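Local coordinates for uncharacterized protein SP1917 (Streptococcus pneumoniae, PDB 3C9P) that is of unknown function but belongs to the DUF2200 family of uncharacterized proteins conserved in bacteria, at residues Q36-W40 / S112-L116; I76-C81 / R97-L102; M4-Y9 / D90-I96; F13-L18 / V49-L53. All coordinates share one frame. Where two conformers were deposited one is given. Numbering follows the deposited sequence.

How the contacts relate
Starting from the N terminus, M4-Y9 opens contact 3, F13-L18 on helix 13-26 opens contact 4, and Q36-W40 on helix 31-42 opens contact 1. V49-L53 closes contact 4, nested inside contact 3. I76-C81 then opens contact 2. Helix 91-107, with D90 just before it, closes contact 3 at its N-terminal end and contact 2 just after, so these two cross; S112-L116 closes contact 1 around contact 2. Contact 1 also crosses contacts 3 and 4. Helix 91-107 thus ties the N-terminal segment to the small hairpin, while T38 of contact 1 touches Y17 and V49 of contact 4 and L99 of contact 2, joining helices 13-26, 31-42, 46-52 and 91-107.

Contact 1. Residues Q36-W40 / S112-L116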
loop_
_atom_site.group_PDB
_atom_site.type_symbol
_atom_site.label_atom_id
_atom_site.label_comp_id
_atom_site.label_asym_id
_atom_site.label_seq_id
_atom_site.Cartn_x
_atom_site.Cartn_y
_atom_site.Cartn_z
ATOM N N GLN A 36 -2.685 -0.607 -8.963
ATOM C CA GLN A 36 -4.104 -0.238 -8.870
ATOM C C GLN A 36 -4.535 0.024 -7.414
ATOM O O GLN A 36 -5.164 1.034 -7.124
ATOM C CB GLN A 36 -4.988 -1.298 -9.569
ATOM C CG GLN A 36 -4.894 -1.230 -11.135
ATOM C CD GLN A 36 -5.435 -2.458 -11.880
ATOM O OE1 GLN A 36 -5.747 -3.500 -11.283
ATOM N NE2 GLN A 36 -5.523 -2.342 -13.209
ATOM N N VAL A 37 -4.198 -0.878 -6.494
ATOM C CA VAL A 37 -4.597 -0.652 -5.075
ATOM C C VAL A 37 -3.786 0.492 -4.425
ATOM O O VAL A 37 -4.303 1.207 -3.573
ATOM C CB VAL A 37 -4.578 -1.947 -4.159
ATOM C CG1 VAL A 37 -5.462 -3.098 -4.773
ATOM C CG2 VAL A 37 -3.137 -2.431 -3.893
ATOM N N THR A 38 -2.534 0.679 -4.846
ATOM C CA THR A 38 -1.718 1.773 -4.325
ATOM C C THR A 38 -2.326 3.112 -4.786
ATOM O O THR A 38 -2.474 4.042 -3.987
ATOM C CB THR A 38 -0.255 1.657 -4.795
ATOM O OG1 THR A 38 0.274 0.392 -4.364
ATOM C CG2 THR A 38 0.598 2.803 -4.220
ATOM N N SER A 39 -2.629 3.205 -6.071
ATOM C CA SER A 39 -3.295 4.384 -6.645
ATOM C C SER A 39 -4.633 4.706 -5.934
ATOM O O SER A 39 -4.904 5.847 -5.570
ATOM C CB SER A 39 -3.556 4.134 -8.128
ATOM O OG SER A 39 -4.250 5.242 -8.704
ATOM N N TRP A 40 -5.452 3.681 -5.732
ATOM C CA TRP A 40 -6.724 3.838 -5.027
ATOM C C TRP A 40 -6.533 4.427 -3.627
ATOM O O TRP A 40 -7.180 5.406 -3.259
ATOM C CB TRP A 40 -7.444 2.485 -4.954
ATOM C CG TRP A 40 -8.734 2.560 -4.198
ATOM C CD1 TRP A 40 -9.933 3.023 -4.639
ATOM C CD2 TRP A 40 -8.931 2.152 -2.857
ATOM N NE1 TRP A 40 -10.876 2.920 -3.651
ATOM C CE2 TRP A 40 -10.283 2.375 -2.546
ATOM C CE3 TRP A 40 -8.096 1.566 -1.895
ATOM C CZ2 TRP A 40 -10.819 2.079 -1.305
ATOM C CZ3 TRP A 40 -8.627 1.285 -0.646
ATOM C CH2 TRP A 40 -9.984 1.514 -0.376
ATOM N N SER A 112 -7.508 -6.801 -7.988
ATOM C CA SER A 112 -7.609 -5.450 -7.460
ATOM C C SER A 112 -9.059 -5.001 -7.415
ATOM O O SER A 112 -9.457 -4.300 -6.481
ATOM C CB SER A 112 -6.723 -4.470 -8.240
ATOM O OG SER A 112 -7.105 -4.414 -9.592
ATOM N N GLN A 113 -9.860 -5.403 -8.409
ATOM C CA GLN A 113 -11.305 -5.127 -8.414
ATOM C C GLN A 113 -11.974 -5.684 -7.143
ATOM O O GLN A 113 -12.763 -4.999 -6.465
ATOM C CB GLN A 113 -11.965 -5.702 -9.683
ATOM C CG GLN A 113 -13.463 -5.399 -9.827
ATOM C CD GLN A 113 -14.124 -6.160 -10.980
ATOM O OE1 GLN A 113 -13.449 -6.697 -11.865
ATOM N NE2 GLN A 113 -15.449 -6.224 -10.961
ATOM N N GLN A 114 -11.650 -6.926 -6.795
ATOM C CA GLN A 114 -12.208 -7.533 -5.554
ATOM C C GLN A 114 -11.775 -6.815 -4.267
ATOM O O GLN A 114 -12.549 -6.669 -3.311
ATOM C CB GLN A 114 -11.822 -9.002 -5.465
ATOM C CG GLN A 114 -12.625 -9.875 -6.453
ATOM C CD GLN A 114 -12.103 -11.286 -6.537
ATOM O OE1 GLN A 114 -10.893 -11.517 -6.492
ATOM N NE2 GLN A 114 -13.019 -12.253 -6.658
ATOM N N VAL A 115 -10.521 -6.376 -4.241
ATOM C CA VAL A 115 -10.014 -5.612 -3.113
ATOM C C VAL A 115 -10.733 -4.267 -2.947
ATOM O O VAL A 115 -11.161 -3.930 -1.833
ATOM C CB VAL A 115 -8.478 -5.454 -3.200
ATOM C CG1 VAL A 115 -7.972 -4.523 -2.105
ATOM C CG2 VAL A 115 -7.842 -6.813 -3.062
ATOM N N LEU A 116 -10.861 -3.503 -4.029
ATOM C CA LEU A 116 -11.606 -2.255 -3.996
ATOM C C LEU A 116 -13.062 -2.508 -3.609
ATOM O O LEU A 116 -13.637 -1.768 -2.809
ATOM C CB LEU A 116 -11.535 -1.533 -5.358
ATOM C CG LEU A 116 -10.438 -0.467 -5.569
ATOM C CD1 LEU A 116 -9.048 -0.985 -5.278
ATOM C CD2 LEU A 116 -10.518 0.161 -7.011
#
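L116 is the side chain to look at first. Its chi1 of -94° lies between wells, and with chi2 p the side chain reaches over W40: L116 CG sits 3.7 Å from the centroid of the indole five-membered ring, almost on the ring normal, a CH-pi contact. W40, with chi1 t, offers that face, and W40 CD1 is 3.6 Å from L116 CG. A turn earlier V37, chi1 m, puts CG1 3.9 Å from S112 CB, 3.9 Å from V115 CG1 and 4.2 Å from L116 CD1. At the polar margin Q36 extends (m, t) and S112 takes rotamer p, so that S112 OG donates to Q36 OE1 at a very short 2.4 Å; Q36 has a second deposited conformer. The axes of these two short segments approach to 10.1 Å at 31°, roughly parallel. W40 NE1 bonds E120. Helix 91-107 completes the packing, its L99 meeting T38 and its L102, W105 and L106 meeting V115, while I76 from the loop before strand 79-80 touches W40.

Contact 2. Residues I76-C81 / R97-L102. With EDO (1,2-ethanediol), chain B.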
loop_
_atom_site.group_PDB
_atom_site.type_symbol
_atom_site.label_atom_id
_atom_site.label_comp_id
_atom_site.label_asym_id
_atom_site.label_seq_id
_atom_site.Cartn_x
_atom_site.Cartn_y
_atom_site.Cartn_z
ATOM N N ILE A 76 -10.130 -0.292 6.196
ATOM C CA ILE A 76 -9.034 -1.269 6.150
ATOM C C ILE A 76 -8.550 -1.536 7.588
ATOM O O ILE A 76 -7.606 -0.888 8.109
ATOM C CB ILE A 76 -7.859 -0.833 5.230
ATOM C CG1 ILE A 76 -8.373 -0.447 3.834
ATOM C CG2 ILE A 76 -6.832 -1.966 5.124
ATOM C CD1 ILE A 76 -7.377 0.415 3.000
ATOM N N THR A 77 -9.224 -2.478 8.238
ATOM C CA THR A 77 -8.946 -2.798 9.647
ATOM C C THR A 77 -8.351 -4.221 9.743
ATOM O O THR A 77 -8.277 -4.936 8.738
ATOM C CB THR A 77 -10.224 -2.701 10.505
ATOM O OG1 THR A 77 -11.211 -3.598 9.969
ATOM C CG2 THR A 77 -10.783 -1.272 10.498
ATOM N N GLY A 78 -7.919 -4.625 10.933
ATOM C CA GLY A 78 -7.393 -5.979 11.125
ATOM C C GLY A 78 -5.889 -5.986 11.297
ATOM O O GLY A 78 -5.273 -4.934 11.456
ATOM N N LYS A 79 -5.302 -7.171 11.227
ATOM C CA LYS A 79 -3.902 -7.380 11.569
ATOM C C LYS A 79 -3.059 -7.481 10.318
ATOM O O LYS A 79 -3.494 -8.029 9.308
ATOM C CB LYS A 79 -3.726 -8.678 12.364
ATOM C CG LYS A 79 -4.350 -8.706 13.751
ATOM C CD LYS A 79 -3.637 -7.786 14.693
ATOM C CE LYS A 79 -2.770 -8.537 15.684
ATOM N NZ LYS A 79 -2.614 -7.696 16.920
ATOM N N ILE A 80 -1.842 -6.964 10.403
ATOM C CA ILE A 80 -0.855 -7.116 9.343
ATOM C C ILE A 80 0.496 -6.846 9.981
ATOM O O ILE A 80 0.590 -6.068 10.931
ATOM C CB ILE A 80 -1.157 -6.177 8.110
ATOM C CG1 ILE A 80 -0.565 -6.724 6.805
ATOM C CG2 ILE A 80 -0.750 -4.715 8.386
ATOM C CD1 ILE A 80 -1.113 -8.106 6.380
ATOM N N CYS A 81 1.537 -7.515 9.485
ATOM C CA CYS A 81 2.901 -7.352 10.006
ATOM C C CYS A 81 2.946 -7.412 11.537
ATOM O O CYS A 81 3.765 -6.724 12.158
ATOM C CB CYS A 81 3.516 -6.033 9.511
ATOM S SG CYS A 81 3.422 -5.743 7.706
ATOM N N ARG A 97 0.788 0.558 6.574
ATOM C CA ARG A 97 0.250 -0.750 6.937
ATOM C C ARG A 97 -1.080 -1.007 6.248
ATOM O O ARG A 97 -1.391 -2.150 5.953
ATOM C CB ARG A 97 0.124 -0.909 8.452
ATOM C CG ARG A 97 1.486 -0.983 9.176
ATOM C CD ARG A 97 2.261 -2.237 8.723
ATOM N NE ARG A 97 3.492 -2.421 9.485
ATOM C CZ ARG A 97 4.714 -2.458 8.960
ATOM N NH1 ARG A 97 4.900 -2.319 7.663
ATOM N NH2 ARG A 97 5.760 -2.647 9.750
ATOM N N ARG A 98 -1.850 0.041 5.964
ATOM C CA ARG A 98 -3.076 -0.158 5.160
ATOM C C ARG A 98 -2.718 -0.641 3.752
ATOM O O ARG A 98 -3.369 -1.564 3.231
ATOM C CB ARG A 98 -3.931 1.111 5.094
ATOM C CG ARG A 98 -4.629 1.448 6.386
ATOM C CD ARG A 98 -5.298 2.808 6.310
ATOM N NE ARG A 98 -6.058 3.056 7.537
ATOM C CZ ARG A 98 -6.205 4.229 8.140
ATOM N NH1 ARG A 98 -5.625 5.326 7.669
ATOM N NH2 ARG A 98 -6.943 4.299 9.236
ATOM N N LEU A 99 -1.676 -0.070 3.148
ATOM C CA LEU A 99 -1.203 -0.647 1.857
ATOM C C LEU A 99 -0.756 -2.116 1.982
ATOM O O LEU A 99 -1.080 -2.965 1.123
ATOM C CB LEU A 99 -0.117 0.206 1.179
ATOM C CG LEU A 99 0.324 -0.341 -0.198
ATOM C CD1 LEU A 99 -0.838 -0.386 -1.186
ATOM C CD2 LEU A 99 1.503 0.461 -0.763
ATOM N N ASP A 100 -0.037 -2.429 3.055
ATOM C CA ASP A 100 0.395 -3.818 3.272
ATOM C C ASP A 100 -0.792 -4.767 3.320
ATOM O O ASP A 100 -0.691 -5.899 2.819
ATOM C CB ASP A 100 1.212 -3.989 4.541
ATOM C CG ASP A 100 2.615 -3.366 4.443
ATOM O OD1 ASP A 100 3.279 -3.424 3.385
ATOM O OD2 ASP A 100 3.070 -2.831 5.463
ATOM N N LYS A 101 -1.889 -4.334 3.958
ATOM C CA LYS A 101 -3.115 -5.134 4.035
ATOM C C LYS A 101 -3.714 -5.349 2.641
ATOM O O LYS A 101 -4.111 -6.473 2.304
ATOM C CB LYS A 101 -4.145 -4.470 4.984
ATOM C CG LYS A 101 -5.398 -5.292 5.272
ATOM C CD LYS A 101 -5.061 -6.582 5.996
ATOM C CE LYS A 101 -6.211 -7.040 6.869
ATOM N NZ LYS A 101 -5.826 -8.356 7.476
ATOM N N LEU A 102 -3.767 -4.290 1.825
ATOM C CA LEU A 102 -4.320 -4.414 0.468
ATOM C C LEU A 102 -3.493 -5.390 -0.381
ATOM O O LEU A 102 -4.045 -6.185 -1.139
ATOM C CB LEU A 102 -4.418 -3.044 -0.240
ATOM C CG LEU A 102 -5.246 -1.956 0.470
ATOM C CD1 LEU A 102 -5.164 -0.578 -0.263
ATOM C CD2 LEU A 102 -6.707 -2.408 0.587
HETATM C C1 EDO B . 6.190 -2.325 4.772
HETATM O O1 EDO B . 6.401 -3.733 4.877
HETATM C C2 EDO B . 6.570 -1.894 3.368
HETATM O O2 EDO B . 6.569 -3.043 2.520
HETATM O O HOH W 1 -7.486 1.396 9.608
#
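A lysine on the helix reaches across to a backbone carbonyl: K101 NZ donates to K79 O at 3.0 Å. To get there the K101 chain passes under the loop, with CE 3.5 Å from T77 O. G78, having no side chain, makes room for it; its phi/psi of 107/-168 would jam a CB against the preceding carbonyl, and that CB would also crowd K101 CE. On one side of the lysine, I76 packs CG2 on K101 CG at 3.6 Å and CD1 on L102 CD2 at 3.8 Å. On the other, I80 lays CG2 3.6 Å from R97 O and CG1 4.0 Å from D100 CB. C81, in a left-handed backbone conformation (47/32), places CB over a face of the R97 guanidinium, 3.6 Å from R97 NE. That arginine forms a salt bridge within the helix, NH1 to D100 OD2 at 2.9 Å, and gives NH2 to A3 O, near the N terminus. A water bridges I76 O (2.7 Å) and R98 NH2 (3.0 Å), while R98 NH1 pairs with E95. A 1,2-ethanediol, probably from the crystallisation liquor, donates a weak hydrogen bond from O2 to D100 OD1 (3.4 Å). What results is a small beta hairpin laid on a helix: strand 79-80 pairs antiparallel with 83-84, G78 bonds I85 through the backbone, and I76 and I80 face helix 91-107.

Contact 3. Residues M4-Y9 / D90-I96; sequences MSQKLY and DPLMQEI
Build helix 91-107 first, with D90 at its N-cap position (phi/psi -71/115, chi1 t). D90 OD1 accepts from L92 N at 3.1 Å, and D90 O takes Q94 N at 2.9 Å. The other oxygen, OD2, faces the N-terminal segment and accepts twice: from Y9 OH at a very short 2.4 Å and from Q6 NE2 (chi1 m, chi2 t) at 2.8 Å. Place Q6 CA 7.8 Å from M93 CA, the nearest pair. M4-S5 is irregular; residues 6-9 then turn with helical angles. S5 starts that turn, its OG receiving K7 N at 3.2 Å (an ST turn) and its O receiving L8 N at 3.1 Å, while Q6 O takes Y9 N at 3.0 Å. Beyond the segments, Y9 bonds G60 through the backbone, and E95 makes salt bridges to R73 and R98. Give Y9 chi1 m so that its ring lies against the helix: L92 CD2 (chi1 t, chi2 p) sits 3.5 Å from the ring centroid over one face, and I96 CD1 is 3.7 Å from Y9 CE1. Selenomethionine M93 (t, p, p) ends with CE 3.1 Å from S5 O and 3.8 Å from Y9 CE1. L8 CD2 (chi1 t, chi2 p) rests 3.8 Å from I96 CG2. The motif is an aspartate N-cap; in this protein its second oxygen, OD2, also ties down the chain leading into helix 13-26.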
loop_
_atom_site.group_PDB
_atom_site.type_symbol
_atom_site.label_atom_id
_atom_site.label_comp_id
_atom_site.label_asym_id
_atom_site.label_seq_id
_atom_site.Cartn_x
_atom_site.Cartn_y
_atom_site.Cartn_z
HETATM N N MSE A 4 9.289 -2.674 10.912
HETATM C CA MSE A 4 8.287 -2.265 11.901
HETATM C C MSE A 4 8.495 -0.869 12.469
HETATM O O MSE A 4 7.607 -0.343 13.140
HETATM C CB MSE A 4 8.347 -3.232 13.077
HETATM C CG MSE A 4 8.433 -4.665 12.639
HETATM SE SE MSE A 4 6.641 -5.129 12.060
HETATM C CE MSE A 4 6.139 -5.802 13.851
ATOM N N SER A 5 9.685 -0.311 12.247
ATOM C CA SER A 5 10.060 0.951 12.857
ATOM C C SER A 5 10.116 2.068 11.821
ATOM O O SER A 5 9.894 1.839 10.619
ATOM C CB SER A 5 11.399 0.808 13.625
ATOM O OG SER A 5 12.524 0.908 12.757
ATOM N N GLN A 6 10.434 3.270 12.299
ATOM C CA GLN A 6 10.552 4.460 11.458
ATOM C C GLN A 6 11.773 4.407 10.528
ATOM O O GLN A 6 11.874 5.204 9.602
ATOM C CB GLN A 6 10.576 5.718 12.332
ATOM C CG GLN A 6 9.275 5.861 13.161
ATOM C CD GLN A 6 9.084 7.241 13.786
ATOM O OE1 GLN A 6 10.036 7.962 14.018
ATOM N NE2 GLN A 6 7.834 7.596 14.067
ATOM N N LYS A 7 12.684 3.465 10.767
ATOM C CA LYS A 7 13.754 3.166 9.802
ATOM C C LYS A 7 13.172 2.904 8.401
ATOM O O LYS A 7 13.780 3.268 7.395
ATOM C CB LYS A 7 14.638 1.984 10.275
ATOM C CG LYS A 7 15.476 2.363 11.516
ATOM C CD LYS A 7 16.359 1.254 12.102
ATOM C CE LYS A 7 16.902 1.744 13.473
ATOM N NZ LYS A 7 17.662 0.725 14.281
ATOM N N LEU A 8 11.988 2.304 8.343
ATOM C CA LEU A 8 11.294 2.106 7.064
ATOM C C LEU A 8 11.098 3.404 6.253
ATOM O O LEU A 8 11.195 3.402 5.022
ATOM C CB LEU A 8 9.925 1.458 7.308
ATOM C CG LEU A 8 9.066 1.131 6.096
ATOM C CD1 LEU A 8 9.764 0.160 5.103
ATOM C CD2 LEU A 8 7.766 0.531 6.589
ATOM N N TYR A 9 10.792 4.494 6.937
ATOM C CA TYR A 9 10.463 5.743 6.252
ATOM C C TYR A 9 11.608 6.233 5.371
ATOM O O TYR A 9 11.373 6.944 4.403
ATOM C CB TYR A 9 10.124 6.833 7.256
ATOM C CG TYR A 9 8.973 6.546 8.196
ATOM C CD1 TYR A 9 8.074 5.480 7.966
ATOM C CD2 TYR A 9 8.757 7.370 9.307
ATOM C CE1 TYR A 9 7.035 5.233 8.822
ATOM C CE2 TYR A 9 7.698 7.138 10.173
ATOM C CZ TYR A 9 6.853 6.055 9.923
ATOM O OH TYR A 9 5.805 5.831 10.771
ATOM N N ASP A 90 1.183 6.104 15.048
ATOM C CA ASP A 90 1.918 6.858 14.052
ATOM C C ASP A 90 1.097 6.860 12.754
ATOM O O ASP A 90 0.895 5.791 12.151
ATOM C CB ASP A 90 3.257 6.156 13.839
ATOM C CG ASP A 90 4.188 6.919 12.922
ATOM O OD1 ASP A 90 3.708 7.747 12.118
ATOM O OD2 ASP A 90 5.414 6.655 13.006
ATOM N N PRO A 91 0.620 8.050 12.326
ATOM C CA PRO A 91 -0.267 8.146 11.177
ATOM C C PRO A 91 0.380 7.740 9.869
ATOM O O PRO A 91 -0.308 7.250 8.965
ATOM C CB PRO A 91 -0.660 9.641 11.132
ATOM C CG PRO A 91 0.343 10.336 11.968
ATOM C CD PRO A 91 0.854 9.357 12.965
ATOM N N LEU A 92 1.688 7.957 9.754
ATOM C CA LEU A 92 2.388 7.573 8.532
ATOM C C LEU A 92 2.491 6.055 8.462
ATOM O O LEU A 92 2.174 5.472 7.431
ATOM C CB LEU A 92 3.773 8.217 8.439
ATOM C CG LEU A 92 4.599 7.888 7.180
ATOM C CD1 LEU A 92 3.866 8.306 5.904
ATOM C CD2 LEU A 92 5.958 8.610 7.257
HETATM N N MSE A 93 2.935 5.420 9.548
HETATM C CA MSE A 93 2.981 3.963 9.595
HETATM C C MSE A 93 1.570 3.368 9.344
HETATM O O MSE A 93 1.431 2.297 8.755
HETATM C CB MSE A 93 3.530 3.479 10.933
HETATM C CG MSE A 93 3.824 1.955 11.007
HETATM SE SE MSE A 93 5.121 1.384 9.619
HETATM C CE MSE A 93 6.760 1.894 10.543
ATOM N N GLN A 94 0.531 4.041 9.828
ATOM C CA GLN A 94 -0.814 3.504 9.665
ATOM C C GLN A 94 -1.213 3.403 8.182
ATOM O O GLN A 94 -1.768 2.384 7.783
ATOM C CB GLN A 94 -1.823 4.274 10.525
ATOM C CG GLN A 94 -3.201 3.685 10.547
ATOM C CD GLN A 94 -4.156 4.465 11.447
ATOM O OE1 GLN A 94 -4.389 5.658 11.249
ATOM N NE2 GLN A 94 -4.721 3.787 12.429
ATOM N N GLU A 95 -0.900 4.420 7.370
ATOM C CA GLU A 95 -1.174 4.395 5.914
ATOM C C GLU A 95 -0.333 3.321 5.224
ATOM O O GLU A 95 -0.807 2.632 4.322
ATOM C CB GLU A 95 -0.903 5.764 5.254
ATOM C CG GLU A 95 -1.674 6.971 5.866
ATOM C CD GLU A 95 -3.202 6.816 5.862
ATOM O OE1 GLU A 95 -3.717 5.759 5.450
ATOM O OE2 GLU A 95 -3.893 7.777 6.273
ATOM N N ILE A 96 0.919 3.191 5.655
ATOM C CA ILE A 96 1.836 2.190 5.103
ATOM C C ILE A 96 1.268 0.791 5.355
ATOM O O ILE A 96 1.268 -0.061 4.459
ATOM C CB ILE A 96 3.251 2.339 5.713
ATOM C CG1 ILE A 96 3.951 3.564 5.088
ATOM C CG2 ILE A 96 4.087 1.030 5.582
ATOM C CD1 ILE A 96 5.342 3.973 5.732
#

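Contact 4. Residues F13-L18 / V49-L53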
loop_
_atom_site.group_PDB
_atom_site.type_symbol
_atom_site.label_atom_id
_atom_site.label_comp_id
_atom_site.label_asym_id
_atom_site.label_seq_id
_atom_site.Cartn_x
_atom_site.Cartn_y
_atom_site.Cartn_z
ATOM N N PHE A 13 11.934 4.310 -1.795
ATOM C CA PHE A 13 10.644 3.878 -2.326
ATOM C C PHE A 13 10.765 2.716 -3.313
ATOM O O PHE A 13 10.048 1.721 -3.207
ATOM C CB PHE A 13 9.895 5.038 -3.015
ATOM C CG PHE A 13 8.688 4.580 -3.768
ATOM C CD1 PHE A 13 7.516 4.235 -3.085
ATOM C CD2 PHE A 13 8.739 4.414 -5.158
ATOM C CE1 PHE A 13 6.393 3.770 -3.787
ATOM C CE2 PHE A 13 7.647 3.930 -5.848
ATOM C CZ PHE A 13 6.461 3.605 -5.165
ATOM N N ALA A 14 11.661 2.836 -4.283
ATOM C CA ALA A 14 11.622 1.917 -5.408
ATOM C C ALA A 14 11.875 0.466 -4.972
ATOM O O ALA A 14 11.096 -0.417 -5.296
ATOM C CB ALA A 14 12.564 2.374 -6.544
ATOM N N ALA A 15 12.940 0.225 -4.213
ATOM C CA ALA A 15 13.203 -1.098 -3.668
ATOM C C ALA A 15 12.103 -1.645 -2.780
ATOM O O ALA A 15 11.736 -2.820 -2.884
ATOM C CB ALA A 15 14.510 -1.092 -2.897
ATOM N N VAL A 16 11.593 -0.817 -1.873
ATOM C CA VAL A 16 10.489 -1.264 -1.007
ATOM C C VAL A 16 9.243 -1.659 -1.832
ATOM O O VAL A 16 8.629 -2.712 -1.585
ATOM C CB VAL A 16 10.133 -0.208 0.094
ATOM C CG1 VAL A 16 8.952 -0.716 0.971
ATOM C CG2 VAL A 16 11.388 0.062 0.995
ATOM N N TYR A 17 8.859 -0.800 -2.783
ATOM C CA TYR A 17 7.679 -1.042 -3.596
ATOM C C TYR A 17 7.850 -2.259 -4.497
ATOM O O TYR A 17 6.909 -3.086 -4.656
ATOM C CB TYR A 17 7.336 0.227 -4.411
ATOM C CG TYR A 17 6.040 0.130 -5.160
ATOM C CD1 TYR A 17 4.809 0.186 -4.479
ATOM C CD2 TYR A 17 6.031 -0.007 -6.549
ATOM C CE1 TYR A 17 3.606 0.087 -5.167
ATOM C CE2 TYR A 17 4.823 -0.093 -7.256
ATOM C CZ TYR A 17 3.624 -0.054 -6.547
ATOM O OH TYR A 17 2.447 -0.137 -7.224
ATOM N N LEU A 18 9.042 -2.403 -5.080
ATOM C CA LEU A 18 9.332 -3.594 -5.896
ATOM C C LEU A 18 9.310 -4.909 -5.095
ATOM O O LEU A 18 8.911 -5.966 -5.610
ATOM C CB LEU A 18 10.634 -3.438 -6.688
ATOM C CG LEU A 18 10.609 -2.336 -7.765
ATOM C CD1 LEU A 18 12.030 -2.105 -8.263
ATOM C CD2 LEU A 18 9.708 -2.713 -8.887
ATOM N N VAL A 49 2.924 6.633 -9.659
ATOM C CA VAL A 49 3.592 5.567 -8.893
ATOM C C VAL A 49 4.804 5.023 -9.675
ATOM O O VAL A 49 5.922 4.927 -9.137
ATOM C CB VAL A 49 2.616 4.436 -8.563
ATOM C CG1 VAL A 49 3.337 3.281 -7.837
ATOM C CG2 VAL A 49 1.402 4.974 -7.719
ATOM N N LEU A 50 4.594 4.729 -10.961
ATOM C CA LEU A 50 5.661 4.219 -11.816
ATOM C C LEU A 50 6.795 5.223 -12.010
ATOM O O LEU A 50 7.960 4.836 -12.063
ATOM C CB LEU A 50 5.086 3.769 -13.178
ATOM C CG LEU A 50 4.151 2.557 -13.081
ATOM C CD1 LEU A 50 3.714 2.141 -14.453
ATOM C CD2 LEU A 50 4.802 1.373 -12.344
ATOM N N ALA A 51 6.462 6.512 -12.102
ATOM C CA ALA A 51 7.493 7.551 -12.249
ATOM C C ALA A 51 8.430 7.557 -11.031
ATOM O O ALA A 51 9.647 7.760 -11.174
ATOM C CB ALA A 51 6.848 8.942 -12.478
ATOM N N CYS A 52 7.870 7.286 -9.844
ATOM C CA CYS A 52 8.647 7.260 -8.598
ATOM C C CYS A 52 9.709 6.157 -8.550
ATOM O O CYS A 52 10.653 6.236 -7.764
ATOM C CB CYS A 52 7.735 7.122 -7.379
ATOM S SG CYS A 52 6.698 8.577 -7.059
ATOM N N LEU A 53 9.546 5.125 -9.376
ATOM C CA LEU A 53 10.554 4.083 -9.484
ATOM C C LEU A 53 11.869 4.647 -10.019
ATOM O O LEU A 53 12.931 4.070 -9.779
ATOM C CB LEU A 53 10.079 2.944 -10.397
ATOM C CG LEU A 53 8.887 2.137 -9.880
ATOM C CD1 LEU A 53 8.504 1.105 -10.928
ATOM C CD2 LEU A 53 9.242 1.505 -8.512
#
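V49 comes first, on helix 46-52, and with chi1 t it turns CG1 toward two aromatic rings of helix 13-26. That methyl lies 3.6 Å from Y17 CZ and equally 3.6 Å from Y17 OH, and 4.1 Å from F13 CZ; the V49 carbonyl also nears F13, with O 3.8 Å from CE2. The Y17 hydroxyl is hydrogen-bonded to H35 on helix 31-42, so the methyl beside it does not leave it without a polar partner. The CA-to-CB bonds of L50 and A51 point away from helix 13-26, and neither residue makes a contact there; the next falls to C52. Its CB presses on F13 CE2 at 3.5 Å, and its SG stands 5.3 Å from the F13 ring centroid in an oblique sulfur-aromatic contact. This is helix-helix packing in a mainly helical fold: F13 also stacks with F62 of helix 59-64, which V49 and C52 touch too, so three helices share this aromatic cluster. L53 brings the backbones closest, its CA 4.7 Å from A14 CA, a spacing made possible by the small alanine; A14 CB comes 3.7 Å from L53 O. With chi1 m and chi2 t, L53 runs along the opposing helix, and its CD2 touches four residues there: F13 CE2 at 3.9 Å, A14 CB at 4.0 Å, Y17 CD2 at 4.1 Å and L18 CG at 4.1 Å.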